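Side-chain contacts in beta 1-3 glucanase (Clostridium beijerinckii NCIMB 8052, PDB 5H4E), which probably hydrolyses the beta-1,3 linkages of glucan chains as a member of glycoside hydrolase family 64: residues G7-Q12 / D146-N151; N76-A81 / Y98-K103; V41-D44 / N48-P51; Y207-G212 / E281-N286. All coordinates share one frame; numbering follows the deposited sequence.

Contact 1: residues G7-Q12 / D146-N151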
loop_
_atom_site.group_PDB
_atom_site.type_symbol
_atom_site.label_atom_id
_atom_site.label_comp_id
_atom_site.label_asym_id
_atom_site.label_seq_id
_atom_site.Cartn_x
_atom_site.Cartn_y
_atom_site.Cartn_z
ATOM N N GLY A 7 26.299 5.027 -7.615
ATOM C CA GLY A 7 25.844 5.409 -6.289
ATOM C C GLY A 7 24.351 5.656 -6.190
ATOM O O GLY A 7 23.852 6.034 -5.133
ATOM N N PHE A 8 23.639 5.452 -7.293
ATOM C CA PHE A 8 22.194 5.677 -7.342
ATOM C C PHE A 8 21.478 4.467 -7.900
ATOM O O PHE A 8 22.098 3.586 -8.493
ATOM C CB PHE A 8 21.860 6.896 -8.205
ATOM C CG PHE A 8 22.315 8.191 -7.618
ATOM C CD1 PHE A 8 23.647 8.577 -7.702
ATOM C CD2 PHE A 8 21.415 9.022 -6.976
ATOM C CE1 PHE A 8 24.077 9.780 -7.153
ATOM C CE2 PHE A 8 21.834 10.228 -6.427
ATOM C CZ PHE A 8 23.169 10.607 -6.515
ATOM N N VAL A 9 20.170 4.418 -7.683
ATOM C CA VAL A 9 19.291 3.495 -8.398
ATOM C C VAL A 9 18.432 4.318 -9.352
ATOM O O VAL A 9 17.973 5.408 -9.009
ATOM C CB VAL A 9 18.387 2.678 -7.442
ATOM C CG1 VAL A 9 17.325 1.904 -8.225
ATOM C CG2 VAL A 9 19.227 1.726 -6.590
ATOM N N THR A 10 18.235 3.820 -10.561
ATOM C CA THR A 10 17.366 4.516 -11.497
ATOM C C THR A 10 15.987 3.866 -11.511
ATOM O O THR A 10 15.866 2.639 -11.549
ATOM C CB THR A 10 17.965 4.520 -12.917
ATOM O OG1 THR A 10 19.247 5.157 -12.880
ATOM C CG2 THR A 10 17.053 5.257 -13.899
ATOM N N LEU A 11 14.956 4.705 -11.464
ATOM C CA LEU A 11 13.579 4.278 -11.638
ATOM C C LEU A 11 13.059 4.792 -12.987
ATOM O O LEU A 11 12.872 5.989 -13.171
ATOM C CB LEU A 11 12.726 4.795 -10.483
ATOM C CG LEU A 11 13.288 4.499 -9.089
ATOM C CD1 LEU A 11 12.439 5.170 -8.042
ATOM C CD2 LEU A 11 13.373 2.989 -8.822
ATOM N N GLN A 12 12.853 3.885 -13.937
ATOM C CA GLN A 12 12.467 4.270 -15.289
ATOM C C GLN A 12 10.961 4.145 -15.475
ATOM O O GLN A 12 10.414 3.064 -15.291
ATOM C CB GLN A 12 13.194 3.394 -16.317
ATOM C CG GLN A 12 12.741 3.602 -17.760
ATOM C CD GLN A 12 13.258 4.915 -18.327
ATOM O OE1 GLN A 12 14.470 5.142 -18.391
ATOM N NE2 GLN A 12 12.345 5.797 -18.704
ATOM N N ASP A 146 20.141 -2.433 4.216
ATOM C CA ASP A 146 19.827 -3.833 3.964
ATOM C C ASP A 146 19.279 -4.106 2.563
ATOM O O ASP A 146 18.836 -5.218 2.277
ATOM C CB ASP A 146 18.836 -4.324 5.015
ATOM C CG ASP A 146 19.379 -4.187 6.423
ATOM O OD1 ASP A 146 20.605 -4.377 6.600
ATOM O OD2 ASP A 146 18.589 -3.888 7.346
ATOM N N GLY A 147 19.326 -3.106 1.688
ATOM C CA GLY A 147 18.885 -3.284 0.314
ATOM C C GLY A 147 17.686 -2.414 -0.021
ATOM O O GLY A 147 17.311 -1.528 0.745
ATOM N N LEU A 148 17.073 -2.686 -1.164
ATOM C CA LEU A 148 15.959 -1.881 -1.654
ATOM C C LEU A 148 14.684 -2.715 -1.675
ATOM O O LEU A 148 14.708 -3.871 -2.090
ATOM C CB LEU A 148 16.275 -1.337 -3.048
ATOM C CG LEU A 148 15.294 -0.410 -3.771
ATOM C CD1 LEU A 148 16.088 0.449 -4.738
ATOM C CD2 LEU A 148 14.261 -1.211 -4.520
ATOM N N TRP A 149 13.582 -2.117 -1.223
ATOM C CA TRP A 149 12.250 -2.711 -1.331
ATOM C C TRP A 149 11.431 -1.789 -2.201
ATOM O O TRP A 149 11.483 -0.586 -2.012
ATOM C CB TRP A 149 11.557 -2.839 0.031
ATOM C CG TRP A 149 12.081 -3.900 0.938
ATOM C CD1 TRP A 149 11.472 -5.092 1.256
ATOM C CD2 TRP A 149 13.308 -3.869 1.673
ATOM N NE1 TRP A 149 12.253 -5.799 2.134
ATOM C CE2 TRP A 149 13.387 -5.076 2.405
ATOM C CE3 TRP A 149 14.352 -2.945 1.779
ATOM C CZ2 TRP A 149 14.467 -5.377 3.235
ATOM C CZ3 TRP A 149 15.433 -3.252 2.601
ATOM C CH2 TRP A 149 15.476 -4.457 3.321
ATOM N N ILE A 150 10.682 -2.327 -3.151
ATOM C CA ILE A 150 9.816 -1.475 -3.948
ATOM C C ILE A 150 8.559 -2.266 -4.276
ATOM O O ILE A 150 8.621 -3.487 -4.452
ATOM C CB ILE A 150 10.544 -0.958 -5.225
ATOM C CG1 ILE A 150 9.626 -0.047 -6.042
ATOM C CG2 ILE A 150 11.090 -2.127 -6.074
ATOM C CD1 ILE A 150 10.362 0.783 -7.080
ATOM N N ASN A 151 7.402 -1.604 -4.283
ATOM C CA ASN A 151 6.160 -2.331 -4.556
ATOM C C ASN A 151 5.059 -1.452 -5.143
ATOM O O ASN A 151 4.999 -0.244 -4.868
ATOM C CB ASN A 151 5.628 -3.016 -3.274
ATOM C CG ASN A 151 5.353 -2.027 -2.146
ATOM O OD1 ASN A 151 6.250 -1.690 -1.378
ATOM N ND2 ASN A 151 4.106 -1.557 -2.043
#

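Contact 2: residues N76-A81 / Y98-K103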
loop_
_atom_site.group_PDB
_atom_site.type_symbol
_atom_site.label_atom_id
_atom_site.label_comp_id
_atom_site.label_asym_id
_atom_site.label_seq_id
_atom_site.Cartn_x
_atom_site.Cartn_y
_atom_site.Cartn_z
ATOM N N ASN A 76 4.769 21.893 -6.247
ATOM C CA ASN A 76 4.819 21.304 -7.568
ATOM C C ASN A 76 6.132 20.568 -7.724
ATOM O O ASN A 76 7.110 21.097 -8.262
ATOM C CB ASN A 76 4.644 22.359 -8.652
ATOM C CG ASN A 76 4.456 21.747 -10.026
ATOM O OD1 ASN A 76 4.383 20.522 -10.171
ATOM N ND2 ASN A 76 4.377 22.595 -11.047
ATOM N N TYR A 77 6.149 19.341 -7.216
ATOM C CA TYR A 77 7.341 18.524 -7.253
ATOM C C TYR A 77 7.344 17.603 -8.465
ATOM O O TYR A 77 8.225 16.752 -8.594
ATOM C CB TYR A 77 7.449 17.694 -5.976
ATOM C CG TYR A 77 7.551 18.479 -4.679
ATOM C CD1 TYR A 77 8.166 19.729 -4.623
ATOM C CD2 TYR A 77 7.051 17.944 -3.503
ATOM C CE1 TYR A 77 8.263 20.427 -3.414
ATOM C CE2 TYR A 77 7.153 18.609 -2.312
ATOM C CZ TYR A 77 7.752 19.851 -2.264
ATOM O OH TYR A 77 7.832 20.487 -1.044
ATOM N N PHE A 78 6.361 17.781 -9.349
ATOM C CA PHE A 78 6.141 16.860 -10.461
ATOM C C PHE A 78 6.927 17.210 -11.708
ATOM O O PHE A 78 7.278 18.372 -11.937
ATOM C CB PHE A 78 4.644 16.793 -10.788
ATOM C CG PHE A 78 3.880 15.945 -9.823
ATOM C CD1 PHE A 78 3.635 14.605 -10.104
ATOM C CD2 PHE A 78 3.477 16.454 -8.603
ATOM C CE1 PHE A 78 2.956 13.803 -9.193
ATOM C CE2 PHE A 78 2.797 15.658 -7.697
ATOM C CZ PHE A 78 2.544 14.329 -7.996
ATOM N N CYS A 79 7.192 16.179 -12.506
ATOM C CA CYS A 79 7.941 16.290 -13.756
ATOM C C CYS A 79 7.247 15.484 -14.854
ATOM O O CYS A 79 6.828 14.355 -14.611
ATOM C CB CYS A 79 9.383 15.801 -13.550
ATOM S SG CYS A 79 10.431 15.786 -15.039
ATOM N N LYS A 80 7.106 16.054 -16.049
ATOM C CA LYS A 80 6.536 15.310 -17.177
ATOM C C LYS A 80 7.510 14.233 -17.640
ATOM O O LYS A 80 8.715 14.475 -17.683
ATOM C CB LYS A 80 6.217 16.238 -18.357
ATOM C CG LYS A 80 5.034 17.179 -18.152
ATOM C CD LYS A 80 4.824 18.095 -19.365
ATOM C CE LYS A 80 3.580 18.956 -19.159
ATOM N NZ LYS A 80 3.063 19.624 -20.398
ATOM N N ALA A 81 6.998 13.060 -18.011
ATOM C CA ALA A 81 7.858 12.009 -18.551
ATOM C C ALA A 81 8.601 12.504 -19.800
ATOM O O ALA A 81 9.714 12.059 -20.098
ATOM C CB ALA A 81 7.056 10.762 -18.871
ATOM N N TYR A 98 4.728 9.055 -6.894
ATOM C CA TYR A 98 3.396 9.269 -7.458
ATOM C C TYR A 98 3.511 9.442 -8.965
ATOM O O TYR A 98 4.342 10.207 -9.434
ATOM C CB TYR A 98 2.722 10.524 -6.866
ATOM C CG TYR A 98 2.326 10.424 -5.412
ATOM C CD1 TYR A 98 1.093 9.899 -5.045
ATOM C CD2 TYR A 98 3.166 10.896 -4.411
ATOM C CE1 TYR A 98 0.718 9.821 -3.723
ATOM C CE2 TYR A 98 2.803 10.816 -3.081
ATOM C CZ TYR A 98 1.569 10.282 -2.745
ATOM O OH TYR A 98 1.189 10.200 -1.425
ATOM N N ILE A 99 2.671 8.736 -9.712
ATOM C CA ILE A 99 2.651 8.852 -11.158
ATOM C C ILE A 99 1.210 9.110 -11.579
ATOM O O ILE A 99 0.346 8.256 -11.373
ATOM C CB ILE A 99 3.209 7.590 -11.845
ATOM C CG1 ILE A 99 4.659 7.360 -11.397
ATOM C CG2 ILE A 99 3.144 7.736 -13.387
ATOM C CD1 ILE A 99 5.233 6.032 -11.827
ATOM N N SER A 100 0.948 10.289 -12.142
ATOM C CA SER A 100 -0.420 10.656 -12.511
ATOM C C SER A 100 -0.541 10.880 -14.011
ATOM O O SER A 100 0.447 11.138 -14.697
ATOM C CB SER A 100 -0.885 11.901 -11.751
ATOM O OG SER A 100 -0.046 13.012 -12.017
ATOM N N TYR A 101 -1.765 10.746 -14.508
ATOM C CA TYR A 101 -2.061 10.907 -15.921
ATOM C C TYR A 101 -2.824 12.219 -16.135
ATOM O O TYR A 101 -3.680 12.578 -15.316
ATOM C CB TYR A 101 -2.904 9.729 -16.419
ATOM C CG TYR A 101 -2.234 8.369 -16.487
ATOM C CD1 TYR A 101 -0.844 8.228 -16.485
ATOM C CD2 TYR A 101 -3.009 7.216 -16.608
ATOM C CE1 TYR A 101 -0.257 6.967 -16.579
ATOM C CE2 TYR A 101 -2.440 5.969 -16.699
ATOM C CZ TYR A 101 -1.073 5.843 -16.692
ATOM O OH TYR A 101 -0.543 4.572 -16.788
ATOM N N GLY A 102 -2.530 12.930 -17.222
ATOM C CA GLY A 102 -3.317 14.098 -17.598
ATOM C C GLY A 102 -2.917 15.390 -16.910
ATOM O O GLY A 102 -2.809 16.438 -17.547
ATOM N N LYS A 103 -2.712 15.323 -15.600
ATOM C CA LYS A 103 -2.260 16.476 -14.836
ATOM C C LYS A 103 -1.526 15.985 -13.602
ATOM O O LYS A 103 -1.699 14.833 -13.193
ATOM C CB LYS A 103 -3.437 17.381 -14.442
ATOM C CG LYS A 103 -4.565 16.648 -13.754
ATOM C CD LYS A 103 -5.319 17.556 -12.784
ATOM C CE LYS A 103 -6.168 18.592 -13.480
ATOM N NZ LYS A 103 -6.849 19.506 -12.501
#

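Contact 3: residues V41-D44 / N48-P51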
loop_
_atom_site.group_PDB
_atom_site.type_symbol
_atom_site.label_atom_id
_atom_site.label_comp_id
_atom_site.label_asym_id
_atom_site.label_seq_id
_atom_site.Cartn_x
_atom_site.Cartn_y
_atom_site.Cartn_z
ATOM N N VAL A 41 11.321 15.086 2.123
ATOM C CA VAL A 41 12.036 15.571 0.959
ATOM C C VAL A 41 11.300 15.225 -0.321
ATOM O O VAL A 41 10.453 14.321 -0.346
ATOM C CB VAL A 41 13.456 14.960 0.878
ATOM C CG1 VAL A 41 14.273 15.347 2.093
ATOM C CG2 VAL A 41 13.370 13.424 0.780
ATOM N N HIS A 42 11.621 15.943 -1.381
ATOM C CA HIS A 42 11.273 15.501 -2.723
ATOM C C HIS A 42 12.570 15.346 -3.491
ATOM O O HIS A 42 13.549 16.055 -3.228
ATOM C CB HIS A 42 10.343 16.489 -3.421
ATOM C CG HIS A 42 10.909 17.869 -3.530
ATOM N ND1 HIS A 42 11.380 18.392 -4.713
ATOM C CD2 HIS A 42 11.069 18.838 -2.596
ATOM C CE1 HIS A 42 11.811 19.623 -4.506
ATOM N NE2 HIS A 42 11.635 19.917 -3.231
ATOM N N VAL A 43 12.581 14.414 -4.431
ATOM C CA VAL A 43 13.785 14.112 -5.190
ATOM C C VAL A 43 13.827 14.965 -6.447
ATOM O O VAL A 43 12.861 14.988 -7.218
ATOM C CB VAL A 43 13.839 12.620 -5.578
ATOM C CG1 VAL A 43 15.175 12.282 -6.211
ATOM C CG2 VAL A 43 13.574 11.765 -4.372
ATOM N N ASP A 44 14.936 15.662 -6.680
ATOM C CA ASP A 44 15.002 16.476 -7.883
ATOM C C ASP A 44 15.429 15.587 -9.050
ATOM O O ASP A 44 15.501 14.353 -8.910
ATOM C CB ASP A 44 15.924 17.710 -7.694
ATOM C CG ASP A 44 17.426 17.367 -7.562
ATOM O OD1 ASP A 44 17.843 16.227 -7.829
ATOM O OD2 ASP A 44 18.204 18.283 -7.196
ATOM N N ASN A 48 19.020 14.328 -5.876
ATOM C CA ASN A 48 19.216 14.999 -4.591
ATOM C C ASN A 48 17.959 15.003 -3.727
ATOM O O ASN A 48 16.850 15.194 -4.237
ATOM C CB ASN A 48 19.675 16.448 -4.818
ATOM C CG ASN A 48 20.958 16.524 -5.592
ATOM O OD1 ASN A 48 22.014 16.134 -5.087
ATOM N ND2 ASN A 48 20.886 17.022 -6.824
ATOM N N LEU A 49 18.125 14.817 -2.418
ATOM C CA LEU A 49 16.971 14.859 -1.520
ATOM C C LEU A 49 16.767 16.297 -1.037
ATOM O O LEU A 49 17.399 16.723 -0.081
ATOM C CB LEU A 49 17.153 13.911 -0.336
ATOM C CG LEU A 49 17.363 12.441 -0.699
ATOM C CD1 LEU A 49 17.320 11.568 0.548
ATOM C CD2 LEU A 49 16.337 11.979 -1.732
ATOM N N ILE A 50 15.884 17.034 -1.707
ATOM C CA ILE A 50 15.630 18.438 -1.348
ATOM C C ILE A 50 14.584 18.536 -0.247
ATOM O O ILE A 50 13.448 18.093 -0.436
ATOM C CB ILE A 50 15.134 19.264 -2.538
ATOM C CG1 ILE A 50 15.988 19.011 -3.780
ATOM C CG2 ILE A 50 15.133 20.742 -2.182
ATOM C CD1 ILE A 50 17.454 19.405 -3.598
ATOM N N PRO A 51 14.950 19.124 0.902
ATOM C CA PRO A 51 13.985 19.257 2.005
ATOM C C PRO A 51 12.700 19.952 1.579
ATOM O O PRO A 51 12.760 20.954 0.867
ATOM C CB PRO A 51 14.742 20.108 3.031
ATOM C CG PRO A 51 16.188 19.825 2.741
ATOM C CD PRO A 51 16.258 19.710 1.245
HETATM O O HOH W 1 11.773 22.246 -1.893
#

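Contact 4: residues Y207-G212 / E281-N286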
loop_
_atom_site.group_PDB
_atom_site.type_symbol
_atom_site.label_atom_id
_atom_site.label_comp_id
_atom_site.label_asym_id
_atom_site.label_seq_id
_atom_site.Cartn_x
_atom_site.Cartn_y
_atom_site.Cartn_z
ATOM N N TYR A 207 -12.306 1.640 -4.827
ATOM C CA TYR A 207 -11.824 1.880 -3.475
ATOM C C TYR A 207 -11.616 0.582 -2.740
ATOM O O TYR A 207 -12.423 -0.332 -2.838
ATOM C CB TYR A 207 -12.807 2.774 -2.701
ATOM C CG TYR A 207 -12.838 4.163 -3.287
ATOM C CD1 TYR A 207 -11.856 5.083 -2.958
ATOM C CD2 TYR A 207 -13.824 4.541 -4.200
ATOM C CE1 TYR A 207 -11.846 6.346 -3.505
ATOM C CE2 TYR A 207 -13.816 5.812 -4.767
ATOM C CZ TYR A 207 -12.834 6.709 -4.406
ATOM O OH TYR A 207 -12.817 7.974 -4.951
ATOM N N ALA A 208 -10.513 0.492 -2.013
ATOM C CA ALA A 208 -10.394 -0.558 -1.023
ATOM C C ALA A 208 -11.539 -0.414 -0.018
ATOM O O ALA A 208 -12.120 0.680 0.125
ATOM C CB ALA A 208 -9.024 -0.491 -0.344
ATOM N N PRO A 209 -11.903 -1.518 0.663
ATOM C CA PRO A 209 -13.118 -1.550 1.495
ATOM C C PRO A 209 -13.288 -0.378 2.469
ATOM O O PRO A 209 -14.358 0.232 2.509
ATOM C CB PRO A 209 -12.965 -2.862 2.266
ATOM C CG PRO A 209 -12.290 -3.771 1.275
ATOM C CD PRO A 209 -11.280 -2.855 0.565
ATOM N N ALA A 210 -12.262 -0.076 3.250
ATOM C CA ALA A 210 -12.400 0.979 4.237
ATOM C C ALA A 210 -11.522 2.164 3.879
ATOM O O ALA A 210 -11.054 2.885 4.755
ATOM C CB ALA A 210 -12.066 0.463 5.617
ATOM N N SER A 211 -11.294 2.367 2.584
ATOM C CA SER A 211 -10.499 3.510 2.143
ATOM C C SER A 211 -11.336 4.442 1.288
ATOM O O SER A 211 -12.208 3.987 0.544
ATOM C CB SER A 211 -9.261 3.048 1.361
ATOM O OG SER A 211 -8.534 4.164 0.856
ATOM N N GLY A 212 -11.076 5.747 1.400
ATOM C CA GLY A 212 -11.723 6.729 0.545
ATOM C C GLY A 212 -13.230 6.688 0.658
ATOM O O GLY A 212 -13.768 6.803 1.758
ATOM N N GLU A 281 -10.453 -2.364 11.871
ATOM C CA GLU A 281 -9.101 -2.717 12.261
ATOM C C GLU A 281 -8.580 -3.915 11.467
ATOM O O GLU A 281 -7.386 -3.994 11.163
ATOM C CB GLU A 281 -9.034 -2.989 13.763
ATOM C CG GLU A 281 -8.994 -1.692 14.554
ATOM C CD GLU A 281 -9.221 -1.869 16.040
ATOM O OE1 GLU A 281 -9.907 -2.833 16.437
ATOM O OE2 GLU A 281 -8.715 -1.028 16.816
ATOM N N VAL A 282 -9.468 -4.845 11.133
ATOM C CA VAL A 282 -9.081 -5.958 10.266
ATOM C C VAL A 282 -8.680 -5.438 8.884
ATOM O O VAL A 282 -7.587 -5.724 8.385
ATOM C CB VAL A 282 -10.220 -6.990 10.143
ATOM C CG1 VAL A 282 -9.989 -7.958 8.959
ATOM C CG2 VAL A 282 -10.366 -7.754 11.451
ATOM N N LEU A 283 -9.557 -4.645 8.282
ATOM C CA LEU A 283 -9.338 -4.152 6.923
ATOM C C LEU A 283 -8.134 -3.242 6.807
ATOM O O LEU A 283 -7.420 -3.267 5.790
ATOM C CB LEU A 283 -10.592 -3.422 6.433
ATOM C CG LEU A 283 -11.765 -4.370 6.223
ATOM C CD1 LEU A 283 -13.038 -3.597 5.997
ATOM C CD2 LEU A 283 -11.471 -5.301 5.043
ATOM N N LEU A 284 -7.880 -2.463 7.854
ATOM C CA LEU A 284 -6.839 -1.439 7.796
ATOM C C LEU A 284 -5.537 -1.820 8.485
ATOM O O LEU A 284 -4.492 -1.235 8.206
ATOM C CB LEU A 284 -7.364 -0.143 8.400
ATOM C CG LEU A 284 -8.537 0.470 7.638
ATOM C CD1 LEU A 284 -9.124 1.645 8.416
ATOM C CD2 LEU A 284 -8.115 0.899 6.250
ATOM N N GLY A 285 -5.592 -2.785 9.394
ATOM C CA GLY A 285 -4.397 -3.239 10.078
ATOM C C GLY A 285 -3.898 -2.245 11.115
ATOM O O GLY A 285 -2.733 -2.276 11.507
ATOM N N ASN A 286 -4.783 -1.360 11.561
ATOM C CA ASN A 286 -4.390 -0.332 12.514
ATOM C C ASN A 286 -5.020 -0.587 13.882
ATOM O O ASN A 286 -5.373 -1.717 14.185
ATOM C CB ASN A 286 -4.759 1.051 11.979
ATOM C CG ASN A 286 -6.245 1.235 11.797
ATOM O OD1 ASN A 286 -7.028 0.296 11.903
ATOM N ND2 ASN A 286 -6.642 2.458 11.508
#

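Contact 1: residues G7-Q12 / D146-N151
V9 and L11 meet L148 and I150 in a purely apolar contact between two beta sheets, strand 9-16 belonging to a mixed sheet and strand 147-151 to an antiparallel one. Both pairs lie in the buried interior. The CA atoms of V9 and L148 stand 9.2 Å apart, and those of L11 and I150 10.3 Å, too far for strand pairing but suited to side chains meeting between sheets.

V9 and L148 approach tip to tip. L148 CD1 rests against the isopropyl group of V9, 3.9 Å from V9 CG2 and 4.0 Å from V9 CG1. With CG anti to the backbone N, chi1 of -177° carries L148 CD1 out toward V9. These are the marks of face-to-face sheet packing, as in a beta sandwich: each strand turns alternate residues inward, V9 and L11 on one side and L148 and I150 on the other. W143 of strand 136-144 and P366 each touch both V9 and L148, so the layer is filled from both sheets.

Two residues along, the fit changes. L11 and I150 point in opposite senses and pass alongside one another, so that a single methyl pair, L11 CD2 and I150 CD1, closes the gap at 4.1 Å. I150 gets there in an extended form, its CG1 anti to the backbone N and CD1 at the far end of the chain. L11 also packs on M141 and A369.

Contact 2: residues N76-A81 / Y98-K103
The F78 ring presents one corner, CE1 and CZ, to strand 95-101, where the carbonyl of Y98 and the hydroxyl of S100 approach it at a slant. This is packing across an antiparallel sheet in which strand 26-33 separates the two segments: C79 bonds through its backbone to W28, while Y98 and S100 bond to A29 and Y27. A CA-CA distance of 8.6 Å between F78 and Y98 fits that intervening strand, and the F78 side chain also rests on A29.

The closest approach is F78 CE1 to Y98 O, at 3.9 Å. Beside it, F78 CZ lies 4.0 Å from Y98 CB, so the tyrosine contributes its first carbon and carbonyl here rather than its ring. That ring leads away from F78 to meet W138 with the planes about 60° apart, and its hydroxyl bonds to R96. L105 touches F78 as well.

S100 OG is 4.2 Å from F78 CE1, a looser contact. With chi1 at 59°, OG lies between the backbone N and the carbonyl carbon, and it donates to K103 O at 2.7 Å, tilted 25° from that carbonyl plane.

Contact 3: residues V41-D44 / N48-P51
Strands 40-43 and 49-51 form a beta hairpin, in which H42 and I50 are a hydrogen-bonded antiparallel pair. H42 N donates to I50 O and I50 N to H42 O, both at 3.0 Å. The flanking V41-P51 and V43-L49 pairs are non-hydrogen-bonded, and the short strand axes make an angle of 143°, well twisted from exact antiparallel.

On the face carrying H42 and I50, the isoleucine lies over the imidazole in a CH-pi contact. I50 CB sits 4.0 Å from the centroid of the H42 ring, over its face and displaced toward the rim. Chi1 of 58° sets H42 CG between its backbone N and carbonyl carbon and brings the imidazole against I50 on the partner strand. A water in the ring plane lies 2.7 Å from H42 NE2 and donates to P51 O, tying the imidazole to the end of the second strand. Y77 stacks on the same ring.

The face of V43 and L49 is apolar. These two side chains run alongside each other, V43 CG2 to L49 CD2 at 3.8 Å, and both pack on I92 of strand 86-92.

Toward the turn, D44 N donates to N48 O, and the D44 carboxylate in turn accepts from N48 N and N48 ND2, its OD1 also from N46 N in the turn. The carboxylate and the N48 amide are nearly perpendicular, their planes 86° apart. N48 N comes to D44 OD1 from above the carboxylate plane, whereas N48 ND2 meets the syn lone pair of D44 OD2 at 3.0 Å.

Contact 4: residues Y207-G212 / E281-N286
Apolar contact carries this interface: P209 and A210 face L283 and L284, and no polar bond links the two segments. Both methyls of L283 lie on one side of P209 CB, L283 CD1 at 3.8 Å and L283 CD2 at 4.0 Å from it. L283 CG stands beside the backbone N, anti to the carbonyl carbon (chi1 -68°), which with an extended chi2 of 169° carries these methyls to the proline. L283 CD2 also brushes P209 CG. A210 is shared between the two leucines, its CB lying 4.2 Å from L283 CD1 and 4.0 Å from L284 CD2. L284 CD2 further touches the A210 carbonyl, at 3.8 Å from O.

Backbone hydrogen bonds shape each partner separately. S211 N bonds to A208 O at 3.1 Å, closing a type I turn with P209 and A210 at its two central positions, where both project at the helix. On the other side G285 N bonds to E281 O, and G285 leaves helical geometry with positive phi (74°).

Neighbouring packing widens the apolar patch: F216 touches both P209 and L283, and F333 of helix 332-339 also touches P209. The whole is a beta turn from the loop after strand 206-207 docked against the C-terminal end of helix 279-284.

Contacts 1 to 3 all reach one antiparallel sheet, contact 1 through strand 147-151 alone, while contact 4 lies apart among loops and helices, its centre about 28 Å from that of contact 1. Contact 1 is buried and aliphatic, bringing that sheet against the mixed one; contact 2 is also largely buried but stays within the sheet, spanning one strand. Contact 3 is partly exposed and the only one of the four with hydrogen bonds between its two segments, as befits adjacent strands and a turn. Contacts 2 and 3 touch where Y77 CE1 comes within 3.3 Å of H42 CD2, and both hang on strand 26-33. Contact 4, partly buried, resembles contact 1 in its aliphatic chemistry, but joins a turn to a helix end.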